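Local coordinates for Low molecular weight phosphotyrosine phosphatase family protein (Streptococcus pyogenes, PDB 5GOT) that probably catalyses the hydrolysis of phosphotyrosine in proteins, as a bacterial member of the low molecular weight protein tyrosine phosphatase family, at residues V7-I12 against A37-E42; E19-S24 against Y58-D63; D88-L93 against S103-F108. One frame throughout, in Å; residues are numbered along the deposited sequence.

Interaction 1 (V7-I12 against A37-E42)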
ATOM      1  N   VAL A   7       0.445   1.581  -3.733  1.00 19.90           N
ATOM      2  CA  VAL A   7       1.390   2.074  -4.724  1.00 21.34           C
ATOM      3  C   VAL A   7       1.979   3.394  -4.255  1.00 20.48           C
ATOM      4  O   VAL A   7       1.257   4.257  -3.740  1.00 19.95           O
ATOM      5  CB  VAL A   7       0.719   2.246  -6.108  1.00 22.71           C
ATOM      6  CG1 VAL A   7       1.720   2.782  -7.084  1.00 18.15           C
ATOM      7  CG2 VAL A   7       0.133   0.925  -6.613  1.00 19.46           C
ATOM      8  N   CYS A   8       3.294   3.549  -4.414  1.00 20.16           N
ATOM      9  CA  CYS A   8       3.943   4.856  -4.282  1.00 23.50           C
ATOM     10  C   CYS A   8       5.002   4.955  -5.381  1.00 22.07           C
ATOM     11  O   CYS A   8       5.035   4.138  -6.302  1.00 22.54           O
ATOM     12  CB  CYS A   8       4.509   5.076  -2.870  1.00 19.25           C
ATOM     13  SG  CYS A   8       5.934   4.003  -2.395  1.00 20.77           S
ATOM     14  N   LEU A   9       5.841   5.993  -5.320  1.00 21.82           N
ATOM     15  CA  LEU A   9       6.763   6.256  -6.422  1.00 23.69           C
ATOM     16  C   LEU A   9       7.806   5.144  -6.556  1.00 28.61           C
ATOM     17  O   LEU A   9       8.068   4.647  -7.663  1.00 23.79           O
ATOM     18  CB  LEU A   9       7.445   7.612  -6.216  1.00 22.10           C
ATOM     19  CG  LEU A   9       8.639   7.913  -7.135  1.00 26.08           C
ATOM     20  CD1 LEU A   9       8.185   8.171  -8.549  1.00 27.09           C
ATOM     21  CD2 LEU A   9       9.446   9.091  -6.606  1.00 25.17           C
ATOM     22  N   GLY A  10       8.412   4.739  -5.439  1.00 23.89           N
ATOM     23  CA  GLY A  10       9.510   3.789  -5.485  1.00 22.38           C
ATOM     24  C   GLY A  10       9.268   2.446  -4.830  1.00 24.20           C
ATOM     25  O   GLY A  10      10.107   1.550  -4.973  1.00 25.75           O
ATOM     26  N   ASN A  11       8.153   2.276  -4.102  1.00 21.63           N
ATOM     27  CA  ASN A  11       7.804   0.979  -3.502  1.00 21.93           C
ATOM     28  C   ASN A  11       8.912   0.489  -2.559  1.00 21.44           C
ATOM     29  O   ASN A  11       9.228  -0.700  -2.503  1.00 21.25           O
ATOM     30  CB  ASN A  11       7.507  -0.068  -4.598  1.00 24.02           C
ATOM     31  CG  ASN A  11       6.929  -1.386  -4.061  1.00 24.08           C
ATOM     32  OD1 ASN A  11       7.269  -2.472  -4.567  1.00 24.16           O
ATOM     33  ND2 ASN A  11       6.025  -1.306  -3.073  1.00 21.31           N
ATOM     34  N   ILE A  12       9.514   1.415  -1.813  1.00 23.53           N
ATOM     35  CA  ILE A  12      10.416   1.031  -0.730  1.00 24.12           C
ATOM     36  C   ILE A  12      10.075   1.693   0.593  1.00 22.80           C
ATOM     37  O   ILE A  12      10.507   1.186   1.640  1.00 21.89           O
ATOM     38  CB  ILE A  12      11.902   1.296  -1.096  1.00 24.45           C
ATOM     39  CG1 ILE A  12      12.208   2.791  -1.257  1.00 24.32           C
ATOM     40  CG2 ILE A  12      12.337   0.512  -2.344  1.00 21.60           C
ATOM     41  CD1 ILE A  12      13.724   3.054  -1.449  1.00 27.15           C
ATOM     42  N   ALA A  37       5.466   0.044  -7.358  1.00 19.31           N
ATOM     43  CA  ALA A  37       5.975   1.378  -7.644  1.00 23.94           C
ATOM     44  C   ALA A  37       5.370   1.901  -8.940  1.00 24.42           C
ATOM     45  O   ALA A  37       5.108   1.131  -9.864  1.00 23.97           O
ATOM     46  CB  ALA A  37       7.501   1.374  -7.790  1.00 23.65           C
ATOM     47  N   THR A  38       5.180   3.223  -9.028  1.00 22.81           N
ATOM     48  CA  THR A  38       4.823   3.774 -10.338  1.00 25.13           C
ATOM     49  C   THR A  38       6.031   3.834 -11.264  1.00 28.88           C
ATOM     50  O   THR A  38       5.873   3.737 -12.486  1.00 26.65           O
ATOM     51  CB  THR A  38       4.204   5.175 -10.219  1.00 24.09           C
ATOM     52  OG1 THR A  38       5.169   6.095  -9.696  1.00 24.84           O
ATOM     53  CG2 THR A  38       2.996   5.153  -9.305  1.00 22.72           C
ATOM     54  N   SER A  39       7.234   3.982 -10.708  1.00 28.22           N
ATOM     55  CA  SER A  39       8.458   4.171 -11.480  1.00 28.01           C
ATOM     56  C   SER A  39       9.364   2.951 -11.401  1.00 30.74           C
ATOM     57  O   SER A  39       9.118   2.005 -10.647  1.00 27.65           O
ATOM     58  CB  SER A  39       9.240   5.381 -10.980  1.00 29.50           C
ATOM     59  OG  SER A  39       9.975   5.013  -9.822  1.00 28.18           O
ATOM     60  N   ASP A  40      10.442   3.033 -12.198  1.00 28.71           N
ATOM     61  CA  ASP A  40      11.626   2.181 -12.244  1.00 35.53           C
ATOM     62  C   ASP A  40      12.643   2.490 -11.169  1.00 32.28           C
ATOM     63  O   ASP A  40      13.586   1.710 -10.996  1.00 31.36           O
ATOM     64  CB  ASP A  40      12.363   2.385 -13.574  1.00 31.38           C
ATOM     65  CG  ASP A  40      12.224   1.235 -14.476  1.00 42.16           C
ATOM     66  OD1 ASP A  40      11.573   0.251 -14.059  1.00 47.46           O
ATOM     67  OD2 ASP A  40      12.766   1.297 -15.603  1.00 49.07           O
ATOM     68  N   TRP A  41      12.506   3.629 -10.495  1.00 28.29           N
ATOM     69  CA  TRP A  41      13.654   4.319  -9.928  1.00 32.96           C
ATOM     70  C   TRP A  41      14.299   3.581  -8.758  1.00 32.04           C
ATOM     71  O   TRP A  41      15.415   3.936  -8.377  1.00 32.76           O
ATOM     72  CB  TRP A  41      13.230   5.728  -9.517  1.00 30.75           C
ATOM     73  CG  TRP A  41      12.731   6.550 -10.681  1.00 31.99           C
ATOM     74  CD1 TRP A  41      12.653   6.162 -11.994  1.00 31.00           C
ATOM     75  CD2 TRP A  41      12.260   7.901 -10.637  1.00 34.03           C
ATOM     76  NE1 TRP A  41      12.167   7.188 -12.762  1.00 31.27           N
ATOM     77  CE2 TRP A  41      11.910   8.265 -11.955  1.00 32.78           C
ATOM     78  CE3 TRP A  41      12.090   8.838  -9.608  1.00 31.88           C
ATOM     79  CZ2 TRP A  41      11.407   9.524 -12.273  1.00 30.74           C
ATOM     80  CZ3 TRP A  41      11.597  10.091  -9.927  1.00 31.30           C
ATOM     81  CH2 TRP A  41      11.257  10.422 -11.248  1.00 29.75           C
ATOM     82  N   GLU A  42      13.639   2.574  -8.186  1.00 28.45           N
ATOM     83  CA  GLU A  42      14.197   1.826  -7.066  1.00 27.03           C
ATOM     84  C   GLU A  42      14.100   0.326  -7.302  1.00 29.44           C
ATOM     85  O   GLU A  42      14.225  -0.455  -6.349  1.00 28.25           O
ATOM     86  CB  GLU A  42      13.488   2.207  -5.758  1.00 27.61           C
ATOM     87  CG  GLU A  42      13.653   3.679  -5.348  1.00 23.31           C
ATOM     88  CD  GLU A  42      15.040   3.978  -4.780  1.00 28.99           C
ATOM     89  OE1 GLU A  42      15.791   3.008  -4.549  1.00 27.52           O
ATOM     90  OE2 GLU A  42      15.378   5.168  -4.550  1.00 28.74           O
TER

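Interaction 2 (E19-S24 against Y58-D63)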
ATOM      1  N   GLU A  19       1.349  -2.379   2.797  1.00 22.12           N
ATOM      2  CA  GLU A  19       1.193  -3.805   2.519  1.00 22.99           C
ATOM      3  C   GLU A  19       1.246  -4.622   3.799  1.00 24.63           C
ATOM      4  O   GLU A  19       0.311  -5.360   4.127  1.00 24.72           O
ATOM      5  CB  GLU A  19       2.275  -4.288   1.542  1.00 21.44           C
ATOM      6  CG  GLU A  19       2.306  -5.810   1.386  1.00 24.01           C
ATOM      7  CD  GLU A  19       3.320  -6.316   0.357  1.00 25.55           C
ATOM      8  OE1 GLU A  19       3.967  -5.506  -0.342  1.00 24.95           O
ATOM      9  OE2 GLU A  19       3.470  -7.549   0.252  1.00 26.20           O
ATOM     10  N   PHE A  20       2.327  -4.463   4.567  1.00 25.24           N
ATOM     11  CA  PHE A  20       2.520  -5.350   5.703  1.00 25.71           C
ATOM     12  C   PHE A  20       1.707  -4.922   6.917  1.00 23.58           C
ATOM     13  O   PHE A  20       1.303  -5.782   7.705  1.00 25.94           O
ATOM     14  CB  PHE A  20       4.021  -5.482   5.989  1.00 24.37           C
ATOM     15  CG  PHE A  20       4.757  -6.146   4.858  1.00 27.03           C
ATOM     16  CD1 PHE A  20       4.531  -7.487   4.572  1.00 27.74           C
ATOM     17  CD2 PHE A  20       5.600  -5.423   4.028  1.00 24.48           C
ATOM     18  CE1 PHE A  20       5.168  -8.109   3.490  1.00 28.36           C
ATOM     19  CE2 PHE A  20       6.260  -6.035   2.958  1.00 28.65           C
ATOM     20  CZ  PHE A  20       6.039  -7.382   2.686  1.00 28.47           C
ATOM     21  N   VAL A  21       1.416  -3.630   7.080  1.00 23.87           N
ATOM     22  CA  VAL A  21       0.469  -3.240   8.119  1.00 23.17           C
ATOM     23  C   VAL A  21      -0.919  -3.796   7.794  1.00 26.99           C
ATOM     24  O   VAL A  21      -1.591  -4.377   8.653  1.00 25.87           O
ATOM     25  CB  VAL A  21       0.447  -1.711   8.304  1.00 22.35           C
ATOM     26  CG1 VAL A  21      -0.658  -1.306   9.276  1.00 24.28           C
ATOM     27  CG2 VAL A  21       1.797  -1.208   8.823  1.00 25.50           C
ATOM     28  N   MET A  22      -1.358  -3.659   6.537  1.00 24.89           N
ATOM     29  CA  MET A  22      -2.655  -4.221   6.166  1.00 25.88           C
ATOM     30  C   MET A  22      -2.665  -5.735   6.358  1.00 27.96           C
ATOM     31  O   MET A  22      -3.646  -6.303   6.854  1.00 30.97           O
ATOM     32  CB  MET A  22      -2.997  -3.872   4.715  1.00 25.59           C
ATOM     33  CG  MET A  22      -4.455  -4.134   4.356  1.00 21.85           C
ATOM     34  SD  MET A  22      -5.500  -2.886   5.080  1.00 27.35           S
ATOM     35  CE  MET A  22      -7.138  -3.583   4.795  1.00 30.94           C
ATOM     36  N   LYS A  23      -1.569  -6.402   5.995  1.00 25.44           N
ATOM     37  CA  LYS A  23      -1.494  -7.843   6.170  1.00 32.44           C
ATOM     38  C   LYS A  23      -1.558  -8.243   7.635  1.00 35.23           C
ATOM     39  O   LYS A  23      -1.947  -9.376   7.941  1.00 36.81           O
ATOM     40  CB  LYS A  23      -0.216  -8.386   5.533  1.00 27.92           C
ATOM     41  CG  LYS A  23      -0.268  -8.445   4.019  1.00 29.47           C
ATOM     42  CD  LYS A  23       1.003  -9.065   3.472  1.00 29.08           C
ATOM     43  CE  LYS A  23       0.835  -9.523   2.036  1.00 27.38           C
ATOM     44  NZ  LYS A  23       2.135  -9.626   1.340  1.00 24.31           N
ATOM     45  N   SER A  24      -1.215  -7.336   8.547  1.00 30.77           N
ATOM     46  CA  SER A  24      -1.261  -7.665   9.961  1.00 32.26           C
ATOM     47  C   SER A  24      -2.661  -7.565  10.546  1.00 35.22           C
ATOM     48  O   SER A  24      -2.864  -8.001  11.684  1.00 35.06           O
ATOM     49  CB  SER A  24      -0.303  -6.761  10.752  1.00 29.70           C
ATOM     50  OG  SER A  24      -0.873  -5.485  11.025  1.00 29.85           O
ATOM     51  N   TYR A  58       7.199  -2.124  15.859  1.00 37.90           N
ATOM     52  CA  TYR A  58       5.827  -2.466  16.181  1.00 36.38           C
ATOM     53  C   TYR A  58       5.533  -3.946  15.967  1.00 38.21           C
ATOM     54  O   TYR A  58       4.369  -4.350  16.020  1.00 39.26           O
ATOM     55  CB  TYR A  58       4.874  -1.576  15.377  1.00 35.35           C
ATOM     56  CG  TYR A  58       4.933  -0.139  15.855  1.00 33.00           C
ATOM     57  CD1 TYR A  58       4.232   0.262  16.983  1.00 32.91           C
ATOM     58  CD2 TYR A  58       5.716   0.803  15.203  1.00 32.24           C
ATOM     59  CE1 TYR A  58       4.292   1.570  17.441  1.00 38.63           C
ATOM     60  CE2 TYR A  58       5.780   2.117  15.647  1.00 31.74           C
ATOM     61  CZ  TYR A  58       5.071   2.492  16.774  1.00 34.73           C
ATOM     62  OH  TYR A  58       5.119   3.789  17.238  1.00 39.44           O
ATOM     63  N   GLN A  59       6.566  -4.764  15.755  1.00 41.31           N
ATOM     64  CA  GLN A  59       6.414  -6.214  15.651  1.00 41.37           C
ATOM     65  C   GLN A  59       5.407  -6.579  14.561  1.00 42.36           C
ATOM     66  O   GLN A  59       4.480  -7.367  14.767  1.00 42.20           O
ATOM     67  CB  GLN A  59       6.005  -6.820  16.997  1.00 46.24           C
ATOM     68  CG  GLN A  59       6.895  -6.422  18.163  1.00 46.43           C
ATOM     69  CD  GLN A  59       6.492  -7.111  19.454  1.00 54.07           C
ATOM     70  OE1 GLN A  59       5.956  -6.480  20.368  1.00 58.53           O
ATOM     71  NE2 GLN A  59       6.752  -8.413  19.534  1.00 57.47           N
ATOM     72  N   ILE A  60       5.581  -5.978  13.393  1.00 40.38           N
ATOM     73  CA  ILE A  60       4.738  -6.259  12.242  1.00 37.03           C
ATOM     74  C   ILE A  60       5.549  -7.130  11.295  1.00 35.37           C
ATOM     75  O   ILE A  60       6.568  -6.691  10.748  1.00 35.57           O
ATOM     76  CB  ILE A  60       4.254  -4.969  11.571  1.00 34.27           C
ATOM     77  CG1 ILE A  60       3.407  -4.186  12.571  1.00 33.09           C
ATOM     78  CG2 ILE A  60       3.472  -5.288  10.299  1.00 31.77           C
ATOM     79  CD1 ILE A  60       2.530  -3.175  11.966  1.00 35.10           C
ATOM     80  N   ASN A  61       5.115  -8.376  11.128  1.00 34.76           N
ATOM     81  CA  ASN A  61       5.826  -9.294  10.252  1.00 38.56           C
ATOM     82  C   ASN A  61       5.894  -8.722   8.845  1.00 37.65           C
ATOM     83  O   ASN A  61       4.971  -8.037   8.392  1.00 36.75           O
ATOM     84  CB  ASN A  61       5.136 -10.660  10.227  1.00 39.45           C
ATOM     85  CG  ASN A  61       5.186 -11.367  11.571  1.00 45.44           C
ATOM     86  OD1 ASN A  61       6.006 -11.039  12.430  1.00 51.16           O
ATOM     87  ND2 ASN A  61       4.305 -12.347  11.759  1.00 45.32           N
ATOM     88  N   TYR A  62       7.009  -8.979   8.164  1.00 38.83           N
ATOM     89  CA  TYR A  62       7.107  -8.647   6.753  1.00 36.23           C
ATOM     90  C   TYR A  62       8.058  -9.614   6.072  1.00 39.49           C
ATOM     91  O   TYR A  62       8.854 -10.300   6.720  1.00 42.35           O
ATOM     92  CB  TYR A  62       7.552  -7.200   6.523  1.00 33.10           C
ATOM     93  CG  TYR A  62       8.952  -6.844   6.973  1.00 35.00           C
ATOM     94  CD1 TYR A  62       9.186  -6.375   8.261  1.00 33.40           C
ATOM     95  CD2 TYR A  62      10.039  -6.947   6.102  1.00 33.96           C
ATOM     96  CE1 TYR A  62      10.465  -6.023   8.680  1.00 35.46           C
ATOM     97  CE2 TYR A  62      11.326  -6.593   6.515  1.00 34.32           C
ATOM     98  CZ  TYR A  62      11.527  -6.135   7.804  1.00 33.39           C
ATOM     99  OH  TYR A  62      12.789  -5.780   8.230  1.00 38.64           O
ATOM    100  N   ASP A  63       7.959  -9.649   4.746  1.00 33.75           N
ATOM    101  CA  ASP A  63       8.739 -10.555   3.910  1.00 36.74           C
ATOM    102  C   ASP A  63      10.075  -9.886   3.626  1.00 37.11           C
ATOM    103  O   ASP A  63      10.134  -8.913   2.866  1.00 30.60           O
ATOM    104  CB  ASP A  63       7.979 -10.863   2.619  1.00 36.00           C
ATOM    105  CG  ASP A  63       8.585 -12.013   1.819  1.00 39.54           C
ATOM    106  OD1 ASP A  63       9.775 -12.353   2.013  1.00 40.44           O
ATOM    107  OD2 ASP A  63       7.856 -12.577   0.975  1.00 39.62           O
TER
HETATM  108  O   HOH W   1       2.318  -8.381   8.242  1.00 30.60           O

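Interaction 3 (D88-L93 against S103-F108)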
ATOM      1  N   ASP A  88       0.074  12.388  -6.215  1.00 32.07           N
ATOM      2  CA  ASP A  88       1.008  12.171  -7.320  1.00 32.24           C
ATOM      3  C   ASP A  88       0.978  10.724  -7.786  1.00 26.44           C
ATOM      4  O   ASP A  88       0.996  10.452  -8.993  1.00 26.77           O
ATOM      5  CB  ASP A  88       2.435  12.554  -6.917  1.00 31.09           C
ATOM      6  CG  ASP A  88       2.603  14.043  -6.666  1.00 39.69           C
ATOM      7  OD1 ASP A  88       1.937  14.843  -7.358  1.00 42.15           O
ATOM      8  OD2 ASP A  88       3.417  14.407  -5.783  1.00 39.62           O
ATOM      9  N   ASN A  89       0.970   9.773  -6.843  1.00 24.78           N
ATOM     10  CA  ASN A  89       0.894   8.370  -7.244  1.00 25.75           C
ATOM     11  C   ASN A  89      -0.391   8.103  -8.003  1.00 26.80           C
ATOM     12  O   ASN A  89      -0.405   7.354  -8.987  1.00 25.64           O
ATOM     13  CB  ASN A  89       0.971   7.445  -6.028  1.00 22.46           C
ATOM     14  CG  ASN A  89       2.130   7.757  -5.124  1.00 25.50           C
ATOM     15  OD1 ASN A  89       1.988   7.747  -3.896  1.00 23.62           O
ATOM     16  ND2 ASN A  89       3.296   8.020  -5.718  1.00 24.98           N
ATOM     17  N   VAL A  90      -1.489   8.711  -7.552  1.00 24.58           N
ATOM     18  CA  VAL A  90      -2.779   8.490  -8.191  1.00 22.01           C
ATOM     19  C   VAL A  90      -2.757   8.998  -9.628  1.00 25.93           C
ATOM     20  O   VAL A  90      -3.177   8.295 -10.558  1.00 30.16           O
ATOM     21  CB  VAL A  90      -3.903   9.148  -7.365  1.00 23.86           C
ATOM     22  CG1 VAL A  90      -5.178   9.250  -8.196  1.00 26.16           C
ATOM     23  CG2 VAL A  90      -4.167   8.328  -6.111  1.00 19.70           C
ATOM     24  N   LYS A  91      -2.258  10.222  -9.834  1.00 29.37           N
ATOM     25  CA  LYS A  91      -2.207  10.794 -11.180  1.00 33.50           C
ATOM     26  C   LYS A  91      -1.336   9.951 -12.096  1.00 33.66           C
ATOM     27  O   LYS A  91      -1.721   9.638 -13.228  1.00 36.36           O
ATOM     28  CB  LYS A  91      -1.670  12.228 -11.141  1.00 38.57           C
ATOM     29  CG  LYS A  91      -2.472  13.207 -10.316  1.00 41.21           C
ATOM     30  CD  LYS A  91      -1.734  14.544 -10.205  1.00 44.31           C
ATOM     31  CE  LYS A  91      -2.139  15.318  -8.943  1.00 44.81           C
ATOM     32  NZ  LYS A  91      -3.608  15.573  -8.899  1.00 47.07           N
ATOM     33  N   ASN A  92      -0.151   9.571 -11.616  1.00 32.40           N
ATOM     34  CA  ASN A  92       0.753   8.788 -12.447  1.00 32.08           C
ATOM     35  C   ASN A  92       0.173   7.418 -12.756  1.00 33.88           C
ATOM     36  O   ASN A  92       0.333   6.915 -13.873  1.00 30.78           O
ATOM     37  CB  ASN A  92       2.114   8.667 -11.770  1.00 31.69           C
ATOM     38  CG  ASN A  92       2.892   9.956 -11.822  1.00 35.56           C
ATOM     39  OD1 ASN A  92       2.867  10.657 -12.831  1.00 40.53           O
ATOM     40  ND2 ASN A  92       3.576  10.288 -10.732  1.00 33.30           N
ATOM     41  N   LEU A  93      -0.526   6.810 -11.789  1.00 32.42           N
ATOM     42  CA  LEU A  93      -1.174   5.526 -12.050  1.00 28.15           C
ATOM     43  C   LEU A  93      -2.178   5.632 -13.185  1.00 31.99           C
ATOM     44  O   LEU A  93      -2.316   4.699 -13.988  1.00 31.34           O
ATOM     45  CB  LEU A  93      -1.863   5.009 -10.792  1.00 27.96           C
ATOM     46  CG  LEU A  93      -0.964   4.267  -9.795  1.00 23.64           C
ATOM     47  CD1 LEU A  93      -1.667   4.170  -8.440  1.00 23.41           C
ATOM     48  CD2 LEU A  93      -0.626   2.894 -10.323  1.00 22.31           C
ATOM     49  N   SER A 103     -11.550   3.525 -12.297  1.00 23.86           N
ATOM     50  CA  SER A 103     -12.436   3.162 -11.200  1.00 25.26           C
ATOM     51  C   SER A 103     -11.824   2.151 -10.237  1.00 23.28           C
ATOM     52  O   SER A 103     -12.408   1.911  -9.172  1.00 24.32           O
ATOM     53  CB  SER A 103     -13.772   2.620 -11.729  1.00 22.54           C
ATOM     54  OG  SER A 103     -13.635   1.287 -12.163  1.00 28.39           O
ATOM     55  N   LYS A 104     -10.673   1.555 -10.541  1.00 25.83           N
ATOM     56  CA  LYS A 104      -9.991   0.787  -9.502  1.00 22.95           C
ATOM     57  C   LYS A 104      -8.893   1.573  -8.785  1.00 24.10           C
ATOM     58  O   LYS A 104      -8.234   1.016  -7.902  1.00 22.20           O
ATOM     59  CB  LYS A 104      -9.420  -0.527 -10.060  1.00 27.92           C
ATOM     60  CG  LYS A 104      -9.229  -0.592 -11.546  1.00 33.41           C
ATOM     61  CD  LYS A 104      -8.510  -1.881 -11.975  1.00 33.46           C
ATOM     62  CE  LYS A 104      -9.430  -3.104 -11.999  1.00 31.45           C
ATOM     63  NZ  LYS A 104      -8.709  -4.295 -12.576  1.00 28.14           N
ATOM     64  N   ILE A 105      -8.699   2.851  -9.102  1.00 21.74           N
ATOM     65  CA  ILE A 105      -7.590   3.624  -8.540  1.00 21.51           C
ATOM     66  C   ILE A 105      -8.116   4.578  -7.471  1.00 24.56           C
ATOM     67  O   ILE A 105      -9.036   5.372  -7.722  1.00 20.11           O
ATOM     68  CB  ILE A 105      -6.829   4.362  -9.651  1.00 20.81           C
ATOM     69  CG1 ILE A 105      -6.241   3.316 -10.628  1.00 22.98           C
ATOM     70  CG2 ILE A 105      -5.727   5.232  -9.074  1.00 22.23           C
ATOM     71  CD1 ILE A 105      -5.535   3.901 -11.845  1.00 26.38           C
ATOM     72  N   TYR A 106      -7.518   4.501  -6.275  1.00 23.92           N
ATOM     73  CA  TYR A 106      -7.960   5.209  -5.082  1.00 19.42           C
ATOM     74  C   TYR A 106      -6.791   5.932  -4.425  1.00 21.21           C
ATOM     75  O   TYR A 106      -5.636   5.518  -4.538  1.00 21.98           O
ATOM     76  CB  TYR A 106      -8.550   4.259  -4.020  1.00 19.91           C
ATOM     77  CG  TYR A 106      -9.774   3.448  -4.433  1.00 23.42           C
ATOM     78  CD1 TYR A 106      -9.642   2.320  -5.236  1.00 22.91           C
ATOM     79  CD2 TYR A 106     -11.047   3.781  -3.968  1.00 24.54           C
ATOM     80  CE1 TYR A 106     -10.745   1.561  -5.599  1.00 22.31           C
ATOM     81  CE2 TYR A 106     -12.169   3.018  -4.328  1.00 23.43           C
ATOM     82  CZ  TYR A 106     -11.998   1.907  -5.136  1.00 24.01           C
ATOM     83  OH  TYR A 106     -13.073   1.122  -5.513  1.00 27.51           O
ATOM     84  N   LEU A 107      -7.110   6.997  -3.702  1.00 19.04           N
ATOM     85  CA  LEU A 107      -6.153   7.653  -2.823  1.00 20.68           C
ATOM     86  C   LEU A 107      -6.199   6.997  -1.446  1.00 21.73           C
ATOM     87  O   LEU A 107      -7.279   6.820  -0.875  1.00 21.43           O
ATOM     88  CB  LEU A 107      -6.465   9.145  -2.714  1.00 20.74           C
ATOM     89  CG  LEU A 107      -5.506   9.958  -1.838  1.00 21.57           C
ATOM     90  CD1 LEU A 107      -4.110   9.944  -2.432  1.00 19.38           C
ATOM     91  CD2 LEU A 107      -6.017  11.390  -1.717  1.00 25.07           C
ATOM     92  N   PHE A 108      -5.020   6.664  -0.906  1.00 18.46           N
ATOM     93  CA  PHE A 108      -4.950   5.957   0.372  1.00 18.87           C
ATOM     94  C   PHE A 108      -5.714   6.672   1.485  1.00 22.12           C
ATOM     95  O   PHE A 108      -6.408   6.022   2.275  1.00 20.90           O
ATOM     96  CB  PHE A 108      -3.487   5.757   0.789  1.00 16.13           C
ATOM     97  CG  PHE A 108      -3.330   5.007   2.076  1.00 17.34           C
ATOM     98  CD1 PHE A 108      -3.355   3.618   2.090  1.00 20.20           C
ATOM     99  CD2 PHE A 108      -3.127   5.688   3.275  1.00 19.97           C
ATOM    100  CE1 PHE A 108      -3.207   2.915   3.277  1.00 18.81           C
ATOM    101  CE2 PHE A 108      -2.973   4.998   4.460  1.00 20.38           C
ATOM    102  CZ  PHE A 108      -3.022   3.604   4.464  1.00 20.06           C
TER

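Interaction 1 (V7-I12 against A37-E42)
The carbonyl oxygen L9 O is gripped twice by S39. S39 N donates to it from 3.2 Å, in the carbonyl plane, while S39 OG donates from 2.9 Å and stands above that plane, 41° out of it. S39 OG lies between its own backbone N and carbonyl carbon (chi1 80°), which keeps the hydroxyl beside its own N-H and allows both to reach one oxygen. The same OG accepts from W41 N at 3.0 Å, closing an ST turn, so one hydroxyl ties the turn to the carbonyl across the contact. One residue before S39, T38 N donates to C8 O at 2.9 Å, and A37 CA adds a CA-H...O contact to that oxygen. This is the last pairing of parallel strands 2-8 and 31-37, with C8 and A37 bridged and their side chains on the same face of the sheet. From C8 the chain enters the CLGNICRS sequence, which matches the CX5R P-loop of low molecular weight tyrosine phosphatases and in this family wraps the phosphate; the bonds to C8 O and L9 O place 37-39 beside the start of that loop. N11 CB packs on A37, 3.4 Å from A37 N, and A37 CB also lies against L9 O. The N11 amide is held from beyond the contact, ND2 by S35 and S15, OD1 by K66 and the backbone N of K69. V7 CG1 meets T38 CG2 at 3.5 Å, closer than usual for two methyls. L9 lays CD1 over one face of the W41 indole, displaced toward the rim, with CD2 4.0 Å from W41 CE3. Further into the loop, I12 CD1 lies against the carboxylate end of E42, 3.7 Å from E42 CD, the two side chains crossing at about a right angle, while E42 OE1 is bonded to N45.

Interaction 2 (E19-S24 against Y58-D63)
Y62 sets its CB over one face of the F20 ring, a CH-pi contact with 3.5 Å from Y62 CB to the ring centroid and the carbon 16° off the ring normal. It sits toward the CG side of the ring, 3.4 Å from F20 CG, and the two side chains cross at about a right angle. Farther round the ring, D63 N comes within 3.4 Å of F20 CE1, at an oblique approach, and D63 CB lies near F20 CZ. On the side nearer the C-terminus of the helix, I60 CG2 packs 3.4 Å from F20 O, and I60 CD1 reaches V21 CG2 at 3.8 Å. Here one flank of helix 14-23, which follows the P-loop in the chain, is covered by the loop after helix 49-57. Helix 49-57 ends in a Schellman motif with Q59, at positive phi, as its C-prime residue; the chain then leads on to I60, whose CB points toward helix 14-23. One water links the two backbones, donating to F20 O at 2.8 Å and to N61 O at 2.7 Å. E19 CG covers the opposite face of the F20 ring, over its centre; E19 OE2 accepts from K23 NZ through its anti lone pair, in a salt bridge, and S35 binds E19 OE1. Farther out, Y62 OH is bonded to Q52 and D63 OD1 to T65.

Interaction 3 (D88-L93 against S103-F108)
The first torsion of V90 (chi1 165°) puts CG1 anti to the backbone N and CG2 anti to the carbonyl carbon, so its two methyls address different parts of strand 105-107. CG2 reaches the backbone, 3.5 Å from Y106 O and 3.9 Å from L107 CA, and also meets L107 CD1 at 4.0 Å. CG1 meets I105 CG2, itself anti to its backbone N, at 4.1 Å, the V90 and I105 side chains sliding past each other in opposite directions. One turn further on the helix, L93 CB lies 4.0 Å from I105 CD1. I105 thus meets V90 with one branch and L93 with the other. The axes of helix 88-93 and strand 105-107 come within 8.3 Å and run nearly antiparallel, at 167°. This is the return half of a beta-alpha-beta crossover: strand 81-84 leads into helix 87-96, and strand 105-107 comes back to lie parallel to strand 81-84 at the edge of the sheet. L93 continues inward beyond this contact, onto V7 and I82 of the sheet, while F76 of helix 73-78 touches both L93 and I105. Y106 points its CB away from the helix, and its ring meets W136 with planes nearly perpendicular. The side chains that meet are aliphatic and, L93 apart, only partly buried, which implies modest van der Waals contact without side-chain polar bonds to fix its direction.

How the interactions relate
Interaction 1 contains the start of the probable phosphate-binding loop; interaction 3 touches it, interaction 2 does not. V7 CB is 3.9 Å from L93 CD1, and N89 packs on C8 and L9, so helix 87-96 backs both the end of strand 2-8 and strand 105-107. The centres of interactions 1 and 3 are 13 Å apart. Interaction 2 has its centre 19 Å from that of interaction 1 and its nearest atoms about 5 Å off. Helix 14-23 follows strand 2-8 in the chain, and two neighbours are shared: S35 bonds N11 and E19, while K66 bonds N11 and packs on E19 and F20. Interactions 2 and 3 sit on opposite sides of the chain's centre, their centres 22 Å apart.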